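Local coordinates for L protein (PDB 5MV0) that is the reptarenavirus polymerase protein, whose N-terminal domain probably acts as the endonuclease that cuts capped primers from host RNA, at residues 113-124 / 138-146; 159-170 / 184-192. One frame throughout, in Å; residues are numbered along the deposited sequence. Where two conformers were deposited one is given.

Interaction 1. Residues 113-124 / 138-146; sequences QKRKITSDKLKY and FNIIVISET. With PO4 (phosphate ion), chain H.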
loop_
_atom_site.group_PDB
_atom_site.type_symbol
_atom_site.label_atom_id
_atom_site.label_comp_id
_atom_site.label_asym_id
_atom_site.label_seq_id
_atom_site.Cartn_x
_atom_site.Cartn_y
_atom_site.Cartn_z
ATOM N N GLN B 113 -27.788 8.457 -11.585
ATOM C CA GLN B 113 -26.651 9.264 -12.016
ATOM C C GLN B 113 -27.072 10.697 -12.318
ATOM O O GLN B 113 -26.379 11.651 -11.933
ATOM C CB GLN B 113 -25.985 8.635 -13.243
ATOM C CG GLN B 113 -25.249 7.331 -12.961
ATOM C CD GLN B 113 -24.887 6.559 -14.214
ATOM O OE1 GLN B 113 -24.813 7.116 -15.312
ATOM N NE2 GLN B 113 -24.675 5.261 -14.058
ATOM N N LYS B 114 -28.211 10.871 -12.999
ATOM C CA LYS B 114 -28.638 12.214 -13.383
ATOM C C LYS B 114 -28.982 13.053 -12.162
ATOM O O LYS B 114 -28.597 14.226 -12.082
ATOM C CB LYS B 114 -29.840 12.145 -14.336
ATOM C CG LYS B 114 -29.530 11.473 -15.666
ATOM C CD LYS B 114 -30.190 12.188 -16.839
ATOM C CE LYS B 114 -30.255 11.289 -18.071
ATOM N NZ LYS B 114 -28.932 10.677 -18.396
ATOM N N ARG B 115 -29.713 12.470 -11.210
ATOM C CA ARG B 115 -30.101 13.200 -10.008
ATOM C C ARG B 115 -28.887 13.520 -9.151
ATOM O O ARG B 115 -28.794 14.612 -8.576
ATOM C CB ARG B 115 -31.120 12.396 -9.203
ATOM C CG ARG B 115 -32.357 11.999 -9.994
ATOM C CD ARG B 115 -33.577 11.887 -9.098
ATOM N NE ARG B 115 -33.306 11.070 -7.922
ATOM C CZ ARG B 115 -33.237 9.744 -7.934
ATOM N NH1 ARG B 115 -33.417 9.075 -9.069
ATOM N NH2 ARG B 115 -32.981 9.087 -6.808
ATOM N N LYS B 116 -27.947 12.577 -9.053
ATOM C CA LYS B 116 -26.708 12.850 -8.329
ATOM C C LYS B 116 -25.953 14.005 -8.967
ATOM O O LYS B 116 -25.526 14.936 -8.276
ATOM C CB LYS B 116 -25.831 11.592 -8.284
ATOM C CG LYS B 116 -24.472 11.824 -7.643
ATOM C CD LYS B 116 -24.583 12.491 -6.259
ATOM C CE LYS B 116 -23.219 12.509 -5.568
ATOM N NZ LYS B 116 -23.206 13.263 -4.277
ATOM N N ILE B 117 -25.779 13.962 -10.289
ATOM C CA ILE B 117 -25.080 15.041 -10.981
ATOM C C ILE B 117 -25.776 16.373 -10.731
ATOM O O ILE B 117 -25.126 17.399 -10.484
ATOM C CB ILE B 117 -24.970 14.736 -12.489
ATOM C CG1 ILE B 117 -24.018 13.554 -12.734
ATOM C CG2 ILE B 117 -24.503 15.970 -13.247
ATOM C CD1 ILE B 117 -24.187 12.909 -14.107
ATOM N N THR B 118 -27.109 16.376 -10.774
ATOM C CA THR B 118 -27.852 17.612 -10.537
ATOM C C THR B 118 -27.631 18.119 -9.118
ATOM O O THR B 118 -27.359 19.305 -8.906
ATOM C CB THR B 118 -29.341 17.388 -10.793
ATOM O OG1 THR B 118 -29.533 17.004 -12.159
ATOM C CG2 THR B 118 -30.124 18.662 -10.519
ATOM N N SER B 119 -27.746 17.230 -8.127
ATOM C CA SER B 119 -27.537 17.649 -6.747
ATOM C C SER B 119 -26.127 18.186 -6.539
ATOM O O SER B 119 -25.933 19.163 -5.810
ATOM C CB SER B 119 -27.802 16.486 -5.796
ATOM O OG SER B 119 -26.798 15.498 -5.959
ATOM N N ASP B 120 -25.125 17.561 -7.170
ATOM C CA ASP B 120 -23.746 17.999 -6.972
ATOM C C ASP B 120 -23.489 19.351 -7.630
ATOM O O ASP B 120 -22.851 20.232 -7.040
ATOM C CB ASP B 120 -22.770 16.957 -7.519
ATOM C CG ASP B 120 -22.520 15.816 -6.546
ATOM O OD1 ASP B 120 -23.068 15.839 -5.411
ATOM O OD2 ASP B 120 -21.731 14.912 -6.916
ATOM N N LYS B 121 -23.966 19.535 -8.859
ATOM C CA LYS B 121 -23.727 20.809 -9.527
ATOM C C LYS B 121 -24.484 21.943 -8.850
ATOM O O LYS B 121 -24.012 23.081 -8.843
ATOM C CB LYS B 121 -24.108 20.720 -11.006
ATOM C CG LYS B 121 -23.411 21.787 -11.841
ATOM C CD LYS B 121 -23.481 21.505 -13.330
ATOM C CE LYS B 121 -22.603 22.490 -14.097
ATOM N NZ LYS B 121 -22.872 23.905 -13.710
ATOM N N LEU B 122 -25.639 21.657 -8.250
ATOM C CA LEU B 122 -26.419 22.721 -7.626
ATOM C C LEU B 122 -25.728 23.316 -6.404
ATOM O O LEU B 122 -26.045 24.447 -6.023
ATOM C CB LEU B 122 -27.802 22.205 -7.240
ATOM C CG LEU B 122 -28.843 22.157 -8.368
ATOM C CD1 LEU B 122 -30.110 21.463 -7.890
ATOM C CD2 LEU B 122 -29.159 23.566 -8.882
ATOM N N LYS B 123 -24.800 22.583 -5.777
ATOM C CA LYS B 123 -24.068 23.144 -4.643
ATOM C C LYS B 123 -23.372 24.442 -5.017
ATOM O O LYS B 123 -23.182 25.314 -4.162
ATOM C CB LYS B 123 -23.013 22.158 -4.124
ATOM C CG LYS B 123 -23.515 20.790 -3.705
ATOM C CD LYS B 123 -22.401 20.031 -2.945
ATOM C CE LYS B 123 -21.160 19.841 -3.805
ATOM N NZ LYS B 123 -20.146 18.980 -3.105
ATOM N N TYR B 124 -22.966 24.570 -6.279
ATOM C CA TYR B 124 -22.063 25.615 -6.731
ATOM C C TYR B 124 -22.783 26.862 -7.260
ATOM O O TYR B 124 -22.136 27.706 -7.888
ATOM C CB TYR B 124 -21.135 25.054 -7.810
ATOM C CG TYR B 124 -20.133 24.044 -7.282
ATOM C CD1 TYR B 124 -18.886 24.454 -6.833
ATOM C CD2 TYR B 124 -20.438 22.684 -7.227
ATOM C CE1 TYR B 124 -17.968 23.543 -6.344
ATOM C CE2 TYR B 124 -19.522 21.765 -6.727
ATOM C CZ TYR B 124 -18.289 22.202 -6.294
ATOM O OH TYR B 124 -17.355 21.308 -5.799
ATOM N N PHE B 138 -13.889 29.051 -14.036
ATOM C CA PHE B 138 -14.244 28.147 -12.946
ATOM C C PHE B 138 -14.990 26.982 -13.584
ATOM O O PHE B 138 -16.168 27.099 -13.922
ATOM C CB PHE B 138 -15.081 28.856 -11.886
ATOM C CG PHE B 138 -15.395 27.998 -10.687
ATOM C CD1 PHE B 138 -14.416 27.704 -9.754
ATOM C CD2 PHE B 138 -16.668 27.493 -10.499
ATOM C CE1 PHE B 138 -14.699 26.913 -8.649
ATOM C CE2 PHE B 138 -16.961 26.709 -9.396
ATOM C CZ PHE B 138 -15.969 26.421 -8.468
ATOM N N ASN B 139 -14.303 25.860 -13.762
ATOM C CA ASN B 139 -14.863 24.714 -14.463
ATOM C C ASN B 139 -15.252 23.643 -13.448
ATOM O O ASN B 139 -14.395 23.074 -12.760
ATOM C CB ASN B 139 -13.872 24.190 -15.500
ATOM C CG ASN B 139 -13.576 25.217 -16.588
ATOM O OD1 ASN B 139 -14.351 26.155 -16.804
ATOM N ND2 ASN B 139 -12.458 25.038 -17.282
ATOM N N ILE B 140 -16.551 23.370 -13.363
ATOM C CA ILE B 140 -17.098 22.380 -12.443
ATOM C C ILE B 140 -17.288 21.095 -13.230
ATOM O O ILE B 140 -18.140 21.027 -14.119
ATOM C CB ILE B 140 -18.422 22.843 -11.829
ATOM C CG1 ILE B 140 -18.251 24.187 -11.136
ATOM C CG2 ILE B 140 -18.970 21.787 -10.859
ATOM C CD1 ILE B 140 -19.558 24.956 -10.999
ATOM N N ILE B 141 -16.499 20.075 -12.914
ATOM C CA ILE B 141 -16.611 18.775 -13.560
ATOM C C ILE B 141 -17.346 17.843 -12.605
ATOM O O ILE B 141 -16.915 17.636 -11.464
ATOM C CB ILE B 141 -15.231 18.223 -13.950
ATOM C CG1 ILE B 141 -14.519 19.239 -14.848
ATOM C CG2 ILE B 141 -15.372 16.875 -14.666
ATOM C CD1 ILE B 141 -13.115 18.840 -15.288
ATOM N N VAL B 142 -18.467 17.298 -13.059
ATOM C CA VAL B 142 -19.316 16.435 -12.251
ATOM C C VAL B 142 -19.454 15.114 -12.993
ATOM O O VAL B 142 -19.966 15.079 -14.120
ATOM C CB VAL B 142 -20.686 17.080 -11.980
ATOM C CG1 VAL B 142 -21.553 16.189 -11.093
ATOM C CG2 VAL B 142 -20.492 18.446 -11.340
ATOM N N ILE B 143 -18.983 14.037 -12.374
ATOM C CA ILE B 143 -18.957 12.709 -12.977
ATOM C C ILE B 143 -19.715 11.755 -12.068
ATOM O O ILE B 143 -19.422 11.671 -10.870
ATOM C CB ILE B 143 -17.513 12.219 -13.186
ATOM C CG1 ILE B 143 -16.803 13.038 -14.259
ATOM C CG2 ILE B 143 -17.457 10.718 -13.533
ATOM C CD1 ILE B 143 -15.291 12.770 -14.268
ATOM N N SER B 144 -20.681 11.033 -12.630
ATOM C CA SER B 144 -21.367 9.972 -11.902
ATOM C C SER B 144 -21.483 8.759 -12.811
ATOM O O SER B 144 -22.164 8.816 -13.840
ATOM C CB SER B 144 -22.749 10.420 -11.418
ATOM O OG SER B 144 -23.307 9.452 -10.547
ATOM N N GLU B 145 -20.843 7.659 -12.422
ATOM C CA GLU B 145 -20.657 6.512 -13.298
ATOM C C GLU B 145 -21.162 5.236 -12.645
ATOM O O GLU B 145 -21.314 5.152 -11.423
ATOM C CB GLU B 145 -19.180 6.391 -13.699
ATOM C CG GLU B 145 -18.846 7.464 -14.703
ATOM C CD GLU B 145 -17.380 7.594 -14.997
ATOM O OE1 GLU B 145 -16.564 6.912 -14.336
ATOM O OE2 GLU B 145 -17.049 8.403 -15.889
ATOM N N THR B 146 -21.457 4.244 -13.461
ATOM C CA THR B 146 -22.003 2.996 -12.981
ATOM C C THR B 146 -21.133 2.224 -12.051
ATOM O O THR B 146 -21.599 1.659 -11.142
ATOM C CB THR B 146 -22.403 2.024 -14.121
ATOM O OG1 THR B 146 -23.132 2.718 -15.103
ATOM C CG2 THR B 146 -23.265 1.075 -13.630
HETATM P P PO4 H . -28.288 13.643 -2.917
HETATM O O1 PO4 H . -28.480 12.493 -1.958
HETATM O O2 PO4 H . -29.524 13.755 -3.775
HETATM O O3 PO4 H . -28.108 14.934 -2.169
HETATM O O4 PO4 H . -27.085 13.403 -3.789
HETATM O O HOH W 1 -21.140 12.992 -8.855
#

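Interaction 2. Residues 159-170 / 184-192; sequences FELLKLSLSILS and YDELKRSLT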
loop_
_atom_site.group_PDB
_atom_site.type_symbol
_atom_site.label_atom_id
_atom_site.label_comp_id
_atom_site.label_asym_id
_atom_site.label_seq_id
_atom_site.Cartn_x
_atom_site.Cartn_y
_atom_site.Cartn_z
ATOM N N PHE B 159 -14.674 -5.085 -6.792
ATOM C CA PHE B 159 -15.847 -5.937 -6.648
ATOM C C PHE B 159 -15.914 -6.553 -5.256
ATOM O O PHE B 159 -16.976 -6.578 -4.628
ATOM C CB PHE B 159 -15.844 -7.047 -7.706
ATOM C CG PHE B 159 -16.842 -8.131 -7.408
ATOM C CD1 PHE B 159 -18.199 -7.913 -7.639
ATOM C CD2 PHE B 159 -16.443 -9.332 -6.830
ATOM C CE1 PHE B 159 -19.139 -8.892 -7.323
ATOM C CE2 PHE B 159 -17.379 -10.312 -6.511
ATOM C CZ PHE B 159 -18.723 -10.100 -6.767
ATOM N N GLU B 160 -14.789 -7.092 -4.770
ATOM C CA GLU B 160 -14.799 -7.759 -3.467
ATOM C C GLU B 160 -15.105 -6.790 -2.332
ATOM O O GLU B 160 -15.718 -7.191 -1.332
ATOM C CB GLU B 160 -13.459 -8.457 -3.212
ATOM C CG GLU B 160 -13.206 -9.629 -4.135
ATOM C CD GLU B 160 -14.210 -10.759 -3.944
ATOM O OE1 GLU B 160 -14.697 -10.947 -2.814
ATOM O OE2 GLU B 160 -14.528 -11.453 -4.932
ATOM N N LEU B 161 -14.678 -5.528 -2.446
ATOM C CA LEU B 161 -15.063 -4.542 -1.434
ATOM C C LEU B 161 -16.575 -4.476 -1.320
ATOM O O LEU B 161 -17.132 -4.439 -0.218
ATOM C CB LEU B 161 -14.524 -3.154 -1.791
ATOM C CG LEU B 161 -13.024 -2.900 -1.725
ATOM C CD1 LEU B 161 -12.792 -1.436 -2.038
ATOM C CD2 LEU B 161 -12.495 -3.267 -0.321
ATOM N N LEU B 162 -17.248 -4.486 -2.464
ATOM C CA LEU B 162 -18.701 -4.363 -2.502
ATOM C C LEU B 162 -19.384 -5.648 -2.037
ATOM O O LEU B 162 -20.293 -5.612 -1.201
ATOM C CB LEU B 162 -19.121 -3.997 -3.926
ATOM C CG LEU B 162 -20.620 -3.885 -4.242
ATOM C CD1 LEU B 162 -21.227 -2.678 -3.532
ATOM C CD2 LEU B 162 -20.838 -3.819 -5.767
ATOM N N LYS B 163 -18.963 -6.798 -2.571
ATOM C CA LYS B 163 -19.627 -8.049 -2.228
ATOM C C LYS B 163 -19.410 -8.424 -0.762
ATOM O O LYS B 163 -20.345 -8.883 -0.089
ATOM C CB LYS B 163 -19.132 -9.186 -3.124
ATOM C CG LYS B 163 -19.733 -10.517 -2.680
ATOM C CD LYS B 163 -19.217 -11.690 -3.437
ATOM C CE LYS B 163 -19.948 -12.941 -2.983
ATOM N NZ LYS B 163 -19.507 -14.123 -3.772
ATOM N N LEU B 164 -18.183 -8.261 -0.252
ATOM C CA LEU B 164 -17.900 -8.690 1.116
ATOM C C LEU B 164 -18.521 -7.744 2.128
ATOM O O LEU B 164 -18.988 -8.182 3.184
ATOM C CB LEU B 164 -16.394 -8.806 1.355
ATOM C CG LEU B 164 -15.699 -9.883 0.514
ATOM C CD1 LEU B 164 -14.187 -9.862 0.728
ATOM C CD2 LEU B 164 -16.285 -11.272 0.807
ATOM N N SER B 165 -18.531 -6.441 1.835
ATOM C CA SER B 165 -19.186 -5.516 2.751
ATOM C C SER B 165 -20.693 -5.765 2.798
ATOM O O SER B 165 -21.289 -5.742 3.883
ATOM C CB SER B 165 -18.877 -4.067 2.366
ATOM O OG SER B 165 -19.518 -3.698 1.164
ATOM N N LEU B 166 -21.321 -6.026 1.640
ATOM C CA LEU B 166 -22.759 -6.316 1.623
ATOM C C LEU B 166 -23.080 -7.628 2.327
ATOM O O LEU B 166 -24.104 -7.738 3.012
ATOM C CB LEU B 166 -23.287 -6.364 0.189
ATOM C CG LEU B 166 -23.519 -4.997 -0.449
ATOM C CD1 LEU B 166 -23.916 -5.156 -1.911
ATOM C CD2 LEU B 166 -24.572 -4.199 0.324
ATOM N N SER B 167 -22.234 -8.639 2.153
ATOM C CA SER B 167 -22.430 -9.896 2.861
ATOM C C SER B 167 -22.390 -9.695 4.374
ATOM O O SER B 167 -23.238 -10.222 5.106
ATOM C CB SER B 167 -21.373 -10.900 2.417
ATOM O OG SER B 167 -21.519 -12.096 3.146
ATOM N N ILE B 168 -21.404 -8.939 4.862
ATOM C CA ILE B 168 -21.333 -8.602 6.284
ATOM C C ILE B 168 -22.589 -7.859 6.726
ATOM O O ILE B 168 -23.245 -8.239 7.705
ATOM C CB ILE B 168 -20.069 -7.777 6.569
ATOM C CG1 ILE B 168 -18.834 -8.681 6.531
ATOM C CG2 ILE B 168 -20.178 -7.044 7.901
ATOM C CD1 ILE B 168 -17.532 -7.917 6.426
ATOM N N LEU B 169 -22.938 -6.785 6.015
ATOM C CA LEU B 169 -24.068 -5.945 6.412
ATOM C C LEU B 169 -25.410 -6.664 6.290
ATOM O O LEU B 169 -26.372 -6.268 6.959
ATOM C CB LEU B 169 -24.086 -4.669 5.568
ATOM C CG LEU B 169 -22.878 -3.718 5.699
ATOM C CD1 LEU B 169 -22.858 -2.688 4.573
ATOM C CD2 LEU B 169 -22.854 -3.010 7.056
ATOM N N SER B 170 -25.500 -7.705 5.458
ATOM C CA SER B 170 -26.763 -8.405 5.234
ATOM C C SER B 170 -27.055 -9.485 6.266
ATOM O O SER B 170 -28.164 -10.028 6.266
ATOM C CB SER B 170 -26.769 -9.043 3.844
ATOM O OG SER B 170 -26.808 -8.025 2.867
ATOM N N TYR B 184 -27.548 1.342 1.341
ATOM C CA TYR B 184 -27.591 -0.113 1.280
ATOM C C TYR B 184 -28.261 -0.585 -0.008
ATOM O O TYR B 184 -27.763 -1.498 -0.678
ATOM C CB TYR B 184 -28.315 -0.665 2.509
ATOM C CG TYR B 184 -28.356 -2.169 2.567
ATOM C CD1 TYR B 184 -27.247 -2.896 2.981
ATOM C CD2 TYR B 184 -29.510 -2.864 2.229
ATOM C CE1 TYR B 184 -27.286 -4.274 3.056
ATOM C CE2 TYR B 184 -29.554 -4.240 2.286
ATOM C CZ TYR B 184 -28.442 -4.940 2.699
ATOM O OH TYR B 184 -28.479 -6.313 2.763
ATOM N N ASP B 185 -29.383 0.039 -0.379
ATOM C CA ASP B 185 -30.075 -0.369 -1.598
ATOM C C ASP B 185 -29.243 -0.052 -2.840
ATOM O O ASP B 185 -29.182 -0.871 -3.765
ATOM C CB ASP B 185 -31.452 0.292 -1.686
ATOM C CG ASP B 185 -32.461 -0.337 -0.739
ATOM O OD1 ASP B 185 -33.503 0.296 -0.482
ATOM O OD2 ASP B 185 -32.206 -1.452 -0.234
ATOM N N GLU B 186 -28.583 1.116 -2.866
ATOM C CA GLU B 186 -27.721 1.475 -3.996
ATOM C C GLU B 186 -26.591 0.466 -4.171
ATOM O O GLU B 186 -26.282 0.051 -5.298
ATOM C CB GLU B 186 -27.153 2.886 -3.800
ATOM C CG GLU B 186 -25.995 3.259 -4.737
ATOM C CD GLU B 186 -26.381 3.198 -6.211
ATOM O OE1 GLU B 186 -27.579 3.360 -6.503
ATOM O OE2 GLU B 186 -25.489 2.983 -7.071
ATOM N N LEU B 187 -25.971 0.044 -3.069
ATOM C CA LEU B 187 -24.916 -0.954 -3.173
ATOM C C LEU B 187 -25.473 -2.293 -3.642
ATOM O O LEU B 187 -24.837 -2.979 -4.446
ATOM C CB LEU B 187 -24.183 -1.091 -1.839
ATOM C CG LEU B 187 -23.497 0.213 -1.417
ATOM C CD1 LEU B 187 -22.965 0.115 -0.013
ATOM C CD2 LEU B 187 -22.378 0.619 -2.385
ATOM N N LYS B 188 -26.666 -2.676 -3.170
ATOM C CA LYS B 188 -27.270 -3.914 -3.656
ATOM C C LYS B 188 -27.513 -3.848 -5.159
ATOM O O LYS B 188 -27.217 -4.807 -5.884
ATOM C CB LYS B 188 -28.582 -4.201 -2.924
ATOM C CG LYS B 188 -28.412 -4.932 -1.619
ATOM C CD LYS B 188 -29.577 -5.894 -1.372
ATOM C CE LYS B 188 -30.886 -5.149 -1.180
ATOM N NZ LYS B 188 -32.012 -6.087 -0.912
ATOM N N ARG B 189 -28.029 -2.714 -5.645
ATOM C CA ARG B 189 -28.216 -2.534 -7.082
ATOM C C ARG B 189 -26.887 -2.599 -7.822
ATOM O O ARG B 189 -26.783 -3.240 -8.874
ATOM C CB ARG B 189 -28.906 -1.200 -7.365
ATOM C CG ARG B 189 -30.403 -1.201 -7.094
ATOM C CD ARG B 189 -31.081 0.012 -7.744
ATOM N NE ARG B 189 -30.503 1.262 -7.272
ATOM C CZ ARG B 189 -30.919 1.917 -6.192
ATOM N NH1 ARG B 189 -31.934 1.445 -5.476
ATOM N NH2 ARG B 189 -30.317 3.042 -5.831
ATOM N N SER B 190 -25.860 -1.929 -7.288
ATOM C CA SER B 190 -24.533 -1.982 -7.898
ATOM C C SER B 190 -24.022 -3.411 -7.996
ATOM O O SER B 190 -23.347 -3.770 -8.970
ATOM C CB SER B 190 -23.550 -1.118 -7.099
ATOM O OG SER B 190 -23.884 0.256 -7.213
ATOM N N LEU B 191 -24.331 -4.246 -6.999
ATOM C CA LEU B 191 -23.869 -5.629 -7.043
ATOM C C LEU B 191 -24.461 -6.366 -8.239
ATOM O O LEU B 191 -23.759 -7.143 -8.900
ATOM C CB LEU B 191 -24.209 -6.352 -5.735
ATOM C CG LEU B 191 -23.539 -7.705 -5.467
ATOM C CD1 LEU B 191 -22.016 -7.591 -5.440
ATOM C CD2 LEU B 191 -24.042 -8.369 -4.173
ATOM N N THR B 192 -25.744 -6.121 -8.551
ATOM C CA THR B 192 -26.387 -6.850 -9.648
ATOM C C THR B 192 -25.843 -6.471 -11.022
ATOM O O THR B 192 -26.188 -7.135 -12.005
ATOM C CB THR B 192 -27.910 -6.636 -9.656
ATOM O OG1 THR B 192 -28.204 -5.277 -10.003
ATOM C CG2 THR B 192 -28.508 -6.942 -8.294
#

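Interaction 1. Residues 113-124 / 138-146
The Y124 ring meets two strand residues in different ways. Over one face lies I140 CG2, 4.3 Å from the ring centroid and 21° off the normal, a CH-pi contact displaced toward the rim; K121 O lies in plane at the edge. I140 uses both branches, since its CD1 presses on Y124 CB at 3.6 Å. F138 crosses the tyrosine at about a right angle and receives Y124 CD1 at its own ring edge, 3.9 Å from F138 CZ. Y124 OH is tied to E103.

Farther along, aliphatic groups interlock: V142 CG1, held anti to the backbone N (chi1 -178°), reaches I117 CG2 at 3.7 Å, while I117 CG1 rests on S144 CB. At the far end Q113 lays its chain along S144 and gives T146 OG1 a weak, bent bond from NE2 (3.2 Å, 133°); NE2 also serves R107 O, and S144 OG pairs with S105. K116 bends at chi2, bringing NZ 2.8 Å from D120 OD1 in a salt bridge on the syn side of the carboxylate. A water lies between D120 OD2 and I143 O.

S119 OG comes to 3.0 Å from O4 of a phosphate, probably picked up from the crystallisation solution, a bond that is not settled; S67, N69 and H84 of the second subunit hold the same ion. Segment 113-122 runs roughly antiparallel to strand segment 138-145. Strand 137-145 edges the mixed sheet; helices 110-122 and 127-133 form the beta-alpha-beta crossover to it from its parallel neighbour 98-106, a core element of the PD-(D/E)XK nuclease fold.

Interaction 2. Residues 159-170 / 184-192
L166 enters helix 184-192 as a knob among Y184, L187, K188 and L191. From CB, the chain swings CG away from the carbonyl carbon (chi1 -78°), which carries its end closer to the other helix than the CB direction alone would. CG comes to 4.2 Å from L187 CB, and the two methyls then divide the hole: CD1 sits 3.5 Å from L187 O and also meets L191 CD2, while CD2 lies against L187 CB and reaches Y184 CE1 at 3.9 Å, obliquely to that ring.

L191 answers as a knob among F159, L162, K163 and L166. Its CD1 touches F159 CE1 at 3.7 Å and nears L162 CD2. With CG anti to the backbone N (chi1 177°), L162 spreads its methyls over the turn before L191: CD1 meets L187 CD2 at 3.7 Å, and CD2 lies over the backbone at L191 N.

Beyond this apolar seam, S170 OG lies in plane at the edge of the Y184 ring. Its modelled separation from Y184 OH, 2.4 Å, is too short to be trusted, although a hydrogen bond is likely. L169 CB also approaches that edge, while K188 CG lies above one face, toward the rim, from within the same helix.

Segments 159-170 and 184-192 run at 129° to each other, axes 10.0 Å apart at closest, packing by reciprocal knobs-into-holes. I42 of helix 34-57 touches both L169 and L187. Y194 meets F159 edge-to-face, and helix 196-200 supplies L199 against F159 and L191; helix 4-20 covers L161 and I168 on the other flank of helix 155-170.

Overall arrangement
Interactions 1 and 2 follow one another along the chain, the first closing before the second opens, with centres about 24 Å apart and nearest atoms about 5 Å apart. Strand 137-145 of interaction 1 is followed directly by helix 155-170 of interaction 2, so the chain passes from the helix-covered sheet to a mainly helical part of the domain. Helix 34-57 touches both contacts, through H49 near E145 and I42 near L187. The loop before helix 110-122 adds a link, with S108 N bonded to E186. Interaction 1 also faces the second subunit, whereas interaction 2 is packing within one chain.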